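Local structure of protein insensitive (Drosophila melanogaster, 4IX7) at residues 42-47 against 97-102; 33-38 against 74-79; 10-15 against 70-75. The protein acts as a neural transcriptional repressor and corepressor, binding palindromic CCAATTGG sites through the BEN domain that makes up this chain. All blocks are in the same frame, centred on the assembly; numbering follows the deposited sequence.

Contact 1: residues 42-47 against 97-102. With nucleotides of chain B.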
loop_
_atom_site.group_PDB
_atom_site.type_symbol
_atom_site.label_atom_id
_atom_site.label_comp_id
_atom_site.label_asym_id
_atom_site.label_seq_id
_atom_site.Cartn_x
_atom_site.Cartn_y
_atom_site.Cartn_z
ATOM N N GLU C 42 13.745 -14.142 -13.214
ATOM C CA GLU C 42 12.961 -14.003 -14.441
ATOM C C GLU C 42 11.471 -14.218 -14.178
ATOM O O GLU C 42 10.634 -13.502 -14.723
ATOM C CB GLU C 42 13.457 -14.951 -15.535
ATOM C CG GLU C 42 12.884 -14.661 -16.926
ATOM C CD GLU C 42 11.650 -15.492 -17.268
ATOM O OE1 GLU C 42 11.031 -15.227 -18.325
ATOM O OE2 GLU C 42 11.295 -16.409 -16.492
ATOM N N THR C 43 11.148 -15.202 -13.344
ATOM C CA THR C 43 9.763 -15.440 -12.950
ATOM C C THR C 43 9.178 -14.227 -12.217
ATOM O O THR C 43 8.060 -13.790 -12.511
ATOM C CB THR C 43 9.654 -16.693 -12.056
ATOM O OG1 THR C 43 10.119 -17.838 -12.785
ATOM C CG2 THR C 43 8.227 -16.924 -11.643
ATOM N N LEU C 44 9.940 -13.686 -11.267
ATOM C CA LEU C 44 9.497 -12.516 -10.520
ATOM C C LEU C 44 9.298 -11.319 -11.441
ATOM O O LEU C 44 8.404 -10.495 -11.229
ATOM C CB LEU C 44 10.518 -12.160 -9.434
ATOM C CG LEU C 44 10.711 -13.231 -8.358
ATOM C CD1 LEU C 44 11.814 -12.800 -7.392
ATOM C CD2 LEU C 44 9.414 -13.466 -7.601
ATOM N N ALA C 45 10.140 -11.226 -12.467
ATOM C CA ALA C 45 10.102 -10.064 -13.346
ATOM C C ALA C 45 8.937 -10.119 -14.334
ATOM O O ALA C 45 8.516 -9.090 -14.865
ATOM C CB ALA C 45 11.405 -9.939 -14.089
ATOM N N THR C 46 8.409 -11.313 -14.570
ATOM C CA THR C 46 7.370 -11.496 -15.591
ATOM C C THR C 46 6.007 -11.883 -15.041
ATOM O O THR C 46 5.055 -12.024 -15.807
ATOM C CB THR C 46 7.777 -12.587 -16.601
ATOM O OG1 THR C 46 8.035 -13.821 -15.908
ATOM C CG2 THR C 46 9.013 -12.163 -17.367
ATOM N N HIS C 47 5.912 -12.069 -13.726
ATOM C CA HIS C 47 4.665 -12.467 -13.083
ATOM C C HIS C 47 4.231 -11.403 -12.087
ATOM O O HIS C 47 4.996 -10.490 -11.769
ATOM C CB HIS C 47 4.831 -13.806 -12.361
ATOM C CG HIS C 47 4.935 -14.978 -13.287
ATOM N ND1 HIS C 47 5.933 -15.102 -14.235
ATOM C CD2 HIS C 47 4.156 -16.079 -13.416
ATOM C CE1 HIS C 47 5.764 -16.235 -14.899
ATOM N NE2 HIS C 47 4.695 -16.844 -14.424
ATOM N N THR C 97 5.785 -5.272 -4.767
ATOM C CA THR C 97 6.905 -4.369 -4.943
ATOM C C THR C 97 8.123 -5.114 -5.474
ATOM O O THR C 97 8.783 -4.654 -6.395
ATOM C CB THR C 97 7.267 -3.670 -3.625
ATOM O OG1 THR C 97 6.095 -3.039 -3.077
ATOM C CG2 THR C 97 8.342 -2.610 -3.881
ATOM N N LYS C 98 8.399 -6.287 -4.917
ATOM C CA LYS C 98 9.560 -7.053 -5.355
ATOM C C LYS C 98 9.431 -7.480 -6.825
ATOM O O LYS C 98 10.413 -7.441 -7.583
ATOM C CB LYS C 98 9.780 -8.266 -4.447
ATOM C CG LYS C 98 10.928 -9.185 -4.880
ATOM C CD LYS C 98 12.228 -8.402 -5.057
ATOM C CE LYS C 98 13.421 -9.331 -5.139
ATOM N NZ LYS C 98 14.710 -8.603 -5.405
ATOM N N CYS C 99 8.229 -7.893 -7.223
ATOM C CA CYS C 99 7.981 -8.246 -8.624
ATOM C C CYS C 99 8.232 -7.046 -9.528
ATOM O O CYS C 99 8.834 -7.175 -10.587
ATOM C CB CYS C 99 6.546 -8.745 -8.819
ATOM S SG CYS C 99 6.281 -10.390 -8.140
ATOM N N ALA C 100 7.768 -5.874 -9.108
ATOM C CA ALA C 100 7.991 -4.651 -9.881
ATOM C C ALA C 100 9.475 -4.301 -9.945
ATOM O O ALA C 100 9.970 -3.876 -10.985
ATOM C CB ALA C 100 7.189 -3.501 -9.289
ATOM N N ASP C 101 10.186 -4.509 -8.840
ATOM C CA ASP C 101 11.629 -4.256 -8.794
ATOM C C ASP C 101 12.393 -5.164 -9.774
ATOM O O ASP C 101 13.297 -4.713 -10.492
ATOM C CB ASP C 101 12.173 -4.457 -7.374
ATOM C CG ASP C 101 11.676 -3.403 -6.386
ATOM O OD1 ASP C 101 11.221 -2.321 -6.817
ATOM O OD2 ASP C 101 11.775 -3.642 -5.161
ATOM N N GLU C 102 12.016 -6.437 -9.818
ATOM C CA GLU C 102 12.684 -7.389 -10.707
ATOM C C GLU C 102 12.350 -7.112 -12.164
ATOM O O GLU C 102 13.184 -7.296 -13.052
ATOM C CB GLU C 102 12.337 -8.828 -10.329
ATOM C CG GLU C 102 12.910 -9.249 -8.986
ATOM C CD GLU C 102 14.436 -9.327 -8.970
ATOM O OE1 GLU C 102 15.083 -9.341 -10.049
ATOM O OE2 GLU C 102 15.002 -9.384 -7.860
ATOM P P DT B 3 16.786 -5.865 -1.876
ATOM O OP1 DT B 3 17.217 -6.658 -0.702
ATOM O OP2 DT B 3 15.941 -6.436 -2.932
ATOM O "O5'" DT B 3 16.018 -4.567 -1.327
ATOM C "C5'" DT B 3 16.617 -3.862 -0.274
ATOM C "C4'" DT B 3 15.779 -2.636 0.011
ATOM O "O4'" DT B 3 15.885 -1.737 -1.119
ATOM C "C3'" DT B 3 14.289 -2.905 0.199
ATOM O "O3'" DT B 3 13.927 -2.454 1.511
ATOM C "C2'" DT B 3 13.624 -2.123 -0.931
ATOM C "C1'" DT B 3 14.649 -1.052 -1.242
ATOM N N1 DT B 3 14.604 -0.501 -2.615
ATOM C C2 DT B 3 14.618 0.875 -2.776
ATOM O O2 DT B 3 14.635 1.661 -1.837
ATOM N N3 DT B 3 14.594 1.293 -4.082
ATOM C C4 DT B 3 14.600 0.496 -5.209
ATOM O O4 DT B 3 14.584 0.977 -6.339
ATOM C C5 DT B 3 14.601 -0.924 -4.969
ATOM C C7 DT B 3 14.594 -1.886 -6.119
ATOM C C6 DT B 3 14.621 -1.352 -3.703
ATOM P P DC B 4 12.429 -2.630 2.048
ATOM O OP1 DC B 4 12.475 -2.700 3.528
ATOM O OP2 DC B 4 11.777 -3.703 1.263
ATOM O "O5'" DC B 4 11.720 -1.282 1.599
ATOM C "C5'" DC B 4 12.219 -0.061 2.127
ATOM C "C4'" DC B 4 11.546 1.083 1.404
ATOM O "O4'" DC B 4 11.895 1.038 0.005
ATOM C "C3'" DC B 4 10.021 1.019 1.406
ATOM O "O3'" DC B 4 9.609 1.982 2.361
ATOM C "C2'" DC B 4 9.599 1.381 -0.021
ATOM C "C1'" DC B 4 10.907 1.782 -0.678
ATOM N N1 DC B 4 11.027 1.394 -2.108
ATOM C C2 DC B 4 11.120 2.390 -3.085
ATOM O O2 DC B 4 11.096 3.570 -2.724
ATOM N N3 DC B 4 11.226 2.033 -4.384
ATOM C C4 DC B 4 11.243 0.736 -4.727
ATOM N N4 DC B 4 11.352 0.421 -6.030
ATOM C C5 DC B 4 11.129 -0.296 -3.743
ATOM C C6 DC B 4 11.025 0.073 -2.459
#
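This is a steeply crossed helix-helix contact in the interior of the BEN domain, where the short helix 41-46 lies across the long C-terminal helix 88-112, whose other face meets DNA. The two segment axes come within 7.3 Å at 104° between their N-to-C directions, a close approach that small residues permit. Ala-45 sets its CB 3.4 Å from Glu-102 O, against the backbone itself. Leu-44 runs side by side with Glu-102, both side chains pointing the same way, so that Leu-44 CB lies 3.8 Å from Glu-102 CG. Carbonyls at and just beyond the end of the short helix also face Cys-99: Leu-44 O, in its last turn, is 3.5 Å from Cys-99 CA in a CA-H...O contact, and His-47 O, just past it, is 3.8 Å from Cys-99 CB. No hydrogen bond joins the two segments.

Glu-102 packs with its methylenes and turns its carboxylate away through a bend at chi2 (-67°). Lys-98 is bent at chi2 as well, and its NZ forms a salt bridge of 2.6 Å to the anti lone pair of Glu-102 OE2, an oxygen that Arg-41 also grips. Beyond this, Asp-101 faces the major-groove edge of the bases. DC4 N4 of chain B donates to Asp-101 OD1 at 2.9 Å and 176°, nearly straight, while the Asp-101 CG carbon sits 3.3 Å from the C7 methyl of DT3. Arg-32 forms a salt bridge with Asp-101 OD2, and Thr-97 CG2 packs against the DC4 base.

One carboxylate oxygen thus reads a cytosine amino group while the other is held by a second-shell arginine, which probably fixes the rotation of Asp-101 and favours its ionised state.

Contact 2: residues 33-38 against 74-79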
loop_
_atom_site.group_PDB
_atom_site.type_symbol
_atom_site.label_atom_id
_atom_site.label_comp_id
_atom_site.label_asym_id
_atom_site.label_seq_id
_atom_site.Cartn_x
_atom_site.Cartn_y
_atom_site.Cartn_z
ATOM N N LYS C 33 13.577 -11.964 0.650
ATOM C CA LYS C 33 14.537 -13.063 0.708
ATOM C C LYS C 33 13.886 -14.386 0.341
ATOM O O LYS C 33 14.454 -15.175 -0.417
ATOM C CB LYS C 33 15.200 -13.162 2.083
ATOM C CG LYS C 33 16.277 -14.243 2.168
ATOM C CD LYS C 33 17.359 -14.040 1.106
ATOM C CE LYS C 33 18.612 -14.852 1.427
ATOM N NZ LYS C 33 19.697 -14.682 0.415
ATOM N N LEU C 34 12.692 -14.630 0.871
ATOM C CA LEU C 34 11.991 -15.865 0.533
ATOM C C LEU C 34 11.709 -15.899 -0.965
ATOM O O LEU C 34 11.895 -16.930 -1.608
ATOM C CB LEU C 34 10.693 -15.997 1.337
ATOM C CG LEU C 34 10.866 -16.225 2.844
ATOM C CD1 LEU C 34 9.536 -16.078 3.569
ATOM C CD2 LEU C 34 11.451 -17.609 3.088
ATOM N N LEU C 35 11.256 -14.779 -1.522
ATOM C CA LEU C 35 10.942 -14.732 -2.950
ATOM C C LEU C 35 12.114 -15.093 -3.852
ATOM O O LEU C 35 11.948 -15.863 -4.793
ATOM C CB LEU C 35 10.407 -13.358 -3.348
ATOM C CG LEU C 35 8.973 -13.038 -2.926
ATOM C CD1 LEU C 35 8.723 -11.558 -3.159
ATOM C CD2 LEU C 35 7.925 -13.887 -3.661
ATOM N N VAL C 36 13.296 -14.544 -3.584
ATOM C CA VAL C 36 14.436 -14.821 -4.454
ATOM C C VAL C 36 15.039 -16.193 -4.200
ATOM O O VAL C 36 15.887 -16.651 -4.965
ATOM C CB VAL C 36 15.524 -13.732 -4.368
ATOM C CG1 VAL C 36 14.939 -12.396 -4.824
ATOM C CG2 VAL C 36 16.115 -13.656 -2.953
ATOM N N THR C 37 14.608 -16.838 -3.118
ATOM C CA THR C 37 15.027 -18.208 -2.837
ATOM C C THR C 37 14.118 -19.209 -3.548
ATOM O O THR C 37 14.574 -20.249 -4.038
ATOM C CB THR C 37 15.038 -18.488 -1.314
ATOM O OG1 THR C 37 15.893 -17.537 -0.665
ATOM C CG2 THR C 37 15.582 -19.891 -1.030
ATOM N N ILE C 38 12.840 -18.861 -3.652
ATOM C CA ILE C 38 11.803 -19.779 -4.121
ATOM C C ILE C 38 11.542 -19.637 -5.626
ATOM O O ILE C 38 11.216 -20.621 -6.307
ATOM C CB ILE C 38 10.506 -19.556 -3.313
ATOM C CG1 ILE C 38 10.698 -20.059 -1.878
ATOM C CG2 ILE C 38 9.304 -20.214 -3.972
ATOM C CD1 ILE C 38 9.705 -19.463 -0.899
ATOM N N GLN C 74 1.069 -18.618 -1.031
ATOM C CA GLN C 74 0.338 -18.895 0.202
ATOM C C GLN C 74 1.304 -19.284 1.319
ATOM O O GLN C 74 1.145 -18.855 2.461
ATOM C CB GLN C 74 -0.682 -20.010 -0.016
ATOM C CG GLN C 74 -1.658 -20.170 1.132
ATOM C CD GLN C 74 -2.570 -21.376 0.959
ATOM O OE1 GLN C 74 -2.444 -22.134 -0.007
ATOM N NE2 GLN C 74 -3.491 -21.561 1.899
ATOM N N ASP C 75 2.321 -20.073 0.982
ATOM C CA ASP C 75 3.308 -20.487 1.975
ATOM C C ASP C 75 4.169 -19.325 2.452
ATOM O O ASP C 75 4.485 -19.232 3.642
ATOM C CB ASP C 75 4.190 -21.614 1.438
ATOM C CG ASP C 75 3.518 -22.974 1.537
ATOM O OD1 ASP C 75 2.448 -23.076 2.180
ATOM O OD2 ASP C 75 4.080 -23.935 0.976
ATOM N N ILE C 76 4.553 -18.443 1.532
ATOM C CA ILE C 76 5.340 -17.277 1.910
ATOM C C ILE C 76 4.539 -16.403 2.860
ATOM O O ILE C 76 5.058 -15.944 3.876
ATOM C CB ILE C 76 5.788 -16.469 0.677
ATOM C CG1 ILE C 76 6.820 -17.285 -0.113
ATOM C CG2 ILE C 76 6.361 -15.102 1.090
ATOM C CD1 ILE C 76 7.145 -16.692 -1.463
ATOM N N ILE C 77 3.265 -16.195 2.545
ATOM C CA ILE C 77 2.394 -15.400 3.410
ATOM C C ILE C 77 2.253 -16.075 4.771
ATOM O O ILE C 77 2.344 -15.417 5.805
ATOM C CB ILE C 77 1.018 -15.176 2.765
ATOM C CG1 ILE C 77 1.160 -14.297 1.521
ATOM C CG2 ILE C 77 0.064 -14.541 3.755
ATOM C CD1 ILE C 77 -0.115 -14.244 0.661
ATOM N N PHE C 78 2.062 -17.390 4.771
ATOM C CA PHE C 78 1.982 -18.134 6.023
ATOM C C PHE C 78 3.217 -17.902 6.889
ATOM O O PHE C 78 3.104 -17.561 8.071
ATOM C CB PHE C 78 1.800 -19.632 5.758
ATOM C CG PHE C 78 1.690 -20.458 7.008
ATOM C CD1 PHE C 78 0.450 -20.740 7.557
ATOM C CD2 PHE C 78 2.826 -20.960 7.628
ATOM C CE1 PHE C 78 0.342 -21.504 8.708
ATOM C CE2 PHE C 78 2.726 -21.721 8.783
ATOM C CZ PHE C 78 1.481 -21.996 9.320
ATOM N N ALA C 79 4.395 -18.081 6.301
ATOM C CA ALA C 79 5.631 -17.976 7.063
ATOM C C ALA C 79 5.853 -16.563 7.609
ATOM O O ALA C 79 6.183 -16.385 8.786
ATOM C CB ALA C 79 6.807 -18.395 6.215
#
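Ile-76 is the hub of this apolar contact: Leu-35 and Ile-38 of helix 27-38 both meet its CG1-CD1 branch, while Leu-34 meets CG2. Its CD1 lies 3.6 Å from Leu-35 CD2, the two side chains crossing at about a right angle. Ile-38 comes tip to tip instead, its CD1 3.7 Å from Ile-76 CG1. On the other branch, Ile-76 CG2 is 4.1 Å from Leu-34 CD1, and here the side chains slide past each other in opposite directions. The same Leu-34 CD1 reaches Ala-79 CB at 4.5 Å, one helical turn further along the partner.

The branches are sorted by chi1 of Ile-76 (-69°), which puts CG1 beside the backbone N and CG2 anti to it. The segment axes stay 10.8 Å apart and run roughly antiparallel, at 148°, a spacing that large branched side chains bridge without any hydrogen bond between the segments. Helices 27-38 and 70-84 are two of the main helices of the BEN domain, a family grouped with the helix-turn-helix folds, and this interface lies close to the centre of the chain.

Further out, Val-14 of strand 13-15 covers Leu-34 and Ile-38, and Ile-22 adds to the packing on Leu-34. Lys-98 of the DNA-reading helix 88-112 lies on Leu-35. On helix 27-38 itself, Thr-37 OG1 bonds to Lys-33 O at 2.8 Å from above the carbonyl plane.

Contact 3: residues 10-15 against 70-75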
loop_
_atom_site.group_PDB
_atom_site.type_symbol
_atom_site.label_atom_id
_atom_site.label_comp_id
_atom_site.label_asym_id
_atom_site.label_seq_id
_atom_site.Cartn_x
_atom_site.Cartn_y
_atom_site.Cartn_z
ATOM N N ASN C 10 1.812 -25.908 2.282
ATOM C CA ASN C 10 1.965 -26.513 0.959
ATOM C C ASN C 10 3.359 -27.084 0.718
ATOM O O ASN C 10 3.692 -27.499 -0.394
ATOM C CB ASN C 10 1.572 -25.525 -0.146
ATOM C CG ASN C 10 0.150 -25.032 0.005
ATOM O OD1 ASN C 10 -0.759 -25.810 0.317
ATOM N ND2 ASN C 10 -0.054 -23.736 -0.192
ATOM N N ASN C 11 4.163 -27.103 1.777
ATOM C CA ASN C 11 5.504 -27.679 1.741
ATOM C C ASN C 11 6.470 -26.990 0.764
ATOM O O ASN C 11 7.380 -27.615 0.216
ATOM C CB ASN C 11 5.450 -29.198 1.501
ATOM C CG ASN C 11 6.765 -29.898 1.828
ATOM O OD1 ASN C 11 7.263 -30.708 1.040
ATOM N ND2 ASN C 11 7.334 -29.580 2.984
ATOM N N THR C 12 6.295 -25.686 0.571
ATOM C CA THR C 12 7.319 -24.919 -0.122
ATOM C C THR C 12 8.503 -24.841 0.832
ATOM O O THR C 12 8.329 -24.532 2.016
ATOM C CB THR C 12 6.831 -23.498 -0.435
ATOM O OG1 THR C 12 5.605 -23.577 -1.180
ATOM C CG2 THR C 12 7.874 -22.737 -1.250
ATOM N N CYS C 13 9.695 -25.139 0.326
ATOM C CA CYS C 13 10.883 -25.202 1.177
ATOM C C CYS C 13 11.991 -24.243 0.772
ATOM O O CYS C 13 12.103 -23.845 -0.394
ATOM C CB CYS C 13 11.449 -26.623 1.193
ATOM S SG CYS C 13 10.329 -27.854 1.903
ATOM N N VAL C 14 12.802 -23.881 1.762
ATOM C CA VAL C 14 14.037 -23.139 1.556
ATOM C C VAL C 14 15.101 -23.815 2.415
ATOM O O VAL C 14 14.761 -24.493 3.387
ATOM C CB VAL C 14 13.888 -21.654 1.985
ATOM C CG1 VAL C 14 12.797 -20.967 1.169
ATOM C CG2 VAL C 14 13.582 -21.546 3.480
ATOM N N PRO C 15 16.388 -23.648 2.065
ATOM C CA PRO C 15 17.405 -24.262 2.925
ATOM C C PRO C 15 17.366 -23.674 4.331
ATOM O O PRO C 15 17.004 -22.501 4.499
ATOM C CB PRO C 15 18.718 -23.888 2.236
ATOM C CG PRO C 15 18.339 -23.613 0.813
ATOM C CD PRO C 15 16.982 -22.977 0.897
ATOM N N PRO C 70 0.349 -19.952 -6.842
ATOM C CA PRO C 70 -0.458 -19.580 -5.677
ATOM C C PRO C 70 -0.094 -20.356 -4.415
ATOM O O PRO C 70 -0.168 -19.786 -3.331
ATOM C CB PRO C 70 -1.889 -19.935 -6.099
ATOM C CG PRO C 70 -1.861 -20.042 -7.567
ATOM C CD PRO C 70 -0.473 -20.426 -7.971
ATOM N N GLY C 71 0.271 -21.630 -4.548
ATOM C CA GLY C 71 0.592 -22.437 -3.385
ATOM C C GLY C 71 1.869 -21.957 -2.719
ATOM O O GLY C 71 1.972 -21.918 -1.487
ATOM N N LYS C 72 2.839 -21.567 -3.538
ATOM C CA LYS C 72 4.096 -21.032 -3.028
ATOM C C LYS C 72 3.886 -19.666 -2.361
ATOM O O LYS C 72 4.443 -19.381 -1.290
ATOM C CB LYS C 72 5.152 -20.975 -4.146
ATOM C CG LYS C 72 5.582 -22.371 -4.622
ATOM C CD LYS C 72 6.610 -22.301 -5.745
ATOM C CE LYS C 72 7.041 -23.711 -6.126
ATOM N NZ LYS C 72 7.894 -23.748 -7.344
ATOM N N ILE C 73 3.063 -18.827 -2.977
ATOM C CA ILE C 73 2.755 -17.523 -2.407
ATOM C C ILE C 73 2.022 -17.686 -1.077
ATOM O O ILE C 73 2.332 -17.001 -0.107
ATOM C CB ILE C 73 1.956 -16.655 -3.397
ATOM C CG1 ILE C 73 2.862 -16.244 -4.562
ATOM C CG2 ILE C 73 1.401 -15.404 -2.711
ATOM C CD1 ILE C 73 4.156 -15.602 -4.137
ATOM N N GLN C 74 1.069 -18.618 -1.031
ATOM C CA GLN C 74 0.338 -18.895 0.202
ATOM C C GLN C 74 1.304 -19.284 1.319
ATOM O O GLN C 74 1.145 -18.855 2.461
ATOM C CB GLN C 74 -0.682 -20.010 -0.016
ATOM C CG GLN C 74 -1.658 -20.170 1.132
ATOM C CD GLN C 74 -2.570 -21.376 0.959
ATOM O OE1 GLN C 74 -2.444 -22.134 -0.007
ATOM N NE2 GLN C 74 -3.491 -21.561 1.899
ATOM N N ASP C 75 2.321 -20.073 0.982
ATOM C CA ASP C 75 3.308 -20.487 1.975
ATOM C C ASP C 75 4.169 -19.325 2.452
ATOM O O ASP C 75 4.485 -19.232 3.642
ATOM C CB ASP C 75 4.190 -21.614 1.438
ATOM C CG ASP C 75 3.518 -22.974 1.537
ATOM O OD1 ASP C 75 2.448 -23.076 2.180
ATOM O OD2 ASP C 75 4.080 -23.935 0.976
#
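With chi1 at -81°, Asp-75 keeps CG beside its own backbone N and directs its carboxylate at the turn 10-12; Asn-10 and Thr-12 hold their CG and OG1 in the same way, at -58° and -55°. Each carboxylate oxygen has its own task. Asp-75 OD1 takes Asn-10 N on its syn lone pair at 2.9 Å. Asp-75 OD2 receives two donors from Thr-12 on its anti side, OG1 at 2.7 Å and N at 2.9 Å, so one residue's backbone and hydroxyl grip the same atom.

Next to this, both hydrogens of the Asn-10 amide are used close to its own plane. ND2 of Asn-10 gives one to Gln-74 OE1 at 2.9 Å, which it meets from above the plane of that carbonyl, and the other to Gly-71 O at 3.0 Å, along a lone pair. Gly-71 O already accepts the helical N-H of Asp-75. Lys-72 lends only its aliphatic stem, CG lying 3.6 Å from Thr-12 OG1.

Three donors converging on the buried carboxylate of Asp-75 probably keep it ionised, and they tie the turn leading into strand 13-15 to the first turns of helix 70-84.

From the N terminus, the turn before strand 13-15 waits until helix 70-84 begins to close contact 3, a loop with 54 residues inside. Helix 27-38 starts contact 2 within that span and ends on the same helix, beyond contact 3 but sharing Gln-74 and Asp-75. Helix 41-46 opens contact 1 still later and closes it on helix 88-112, so contact 1 crosses both others along the chain. Contacts 2 and 3 adjoin through Ile-38, which touches Thr-12 and Val-14, their centres 6 Å apart. Contact 1 joins contact 2 where Lys-98 packs on Val-36 and Leu-35, tying the DNA-reading helix to the helical core.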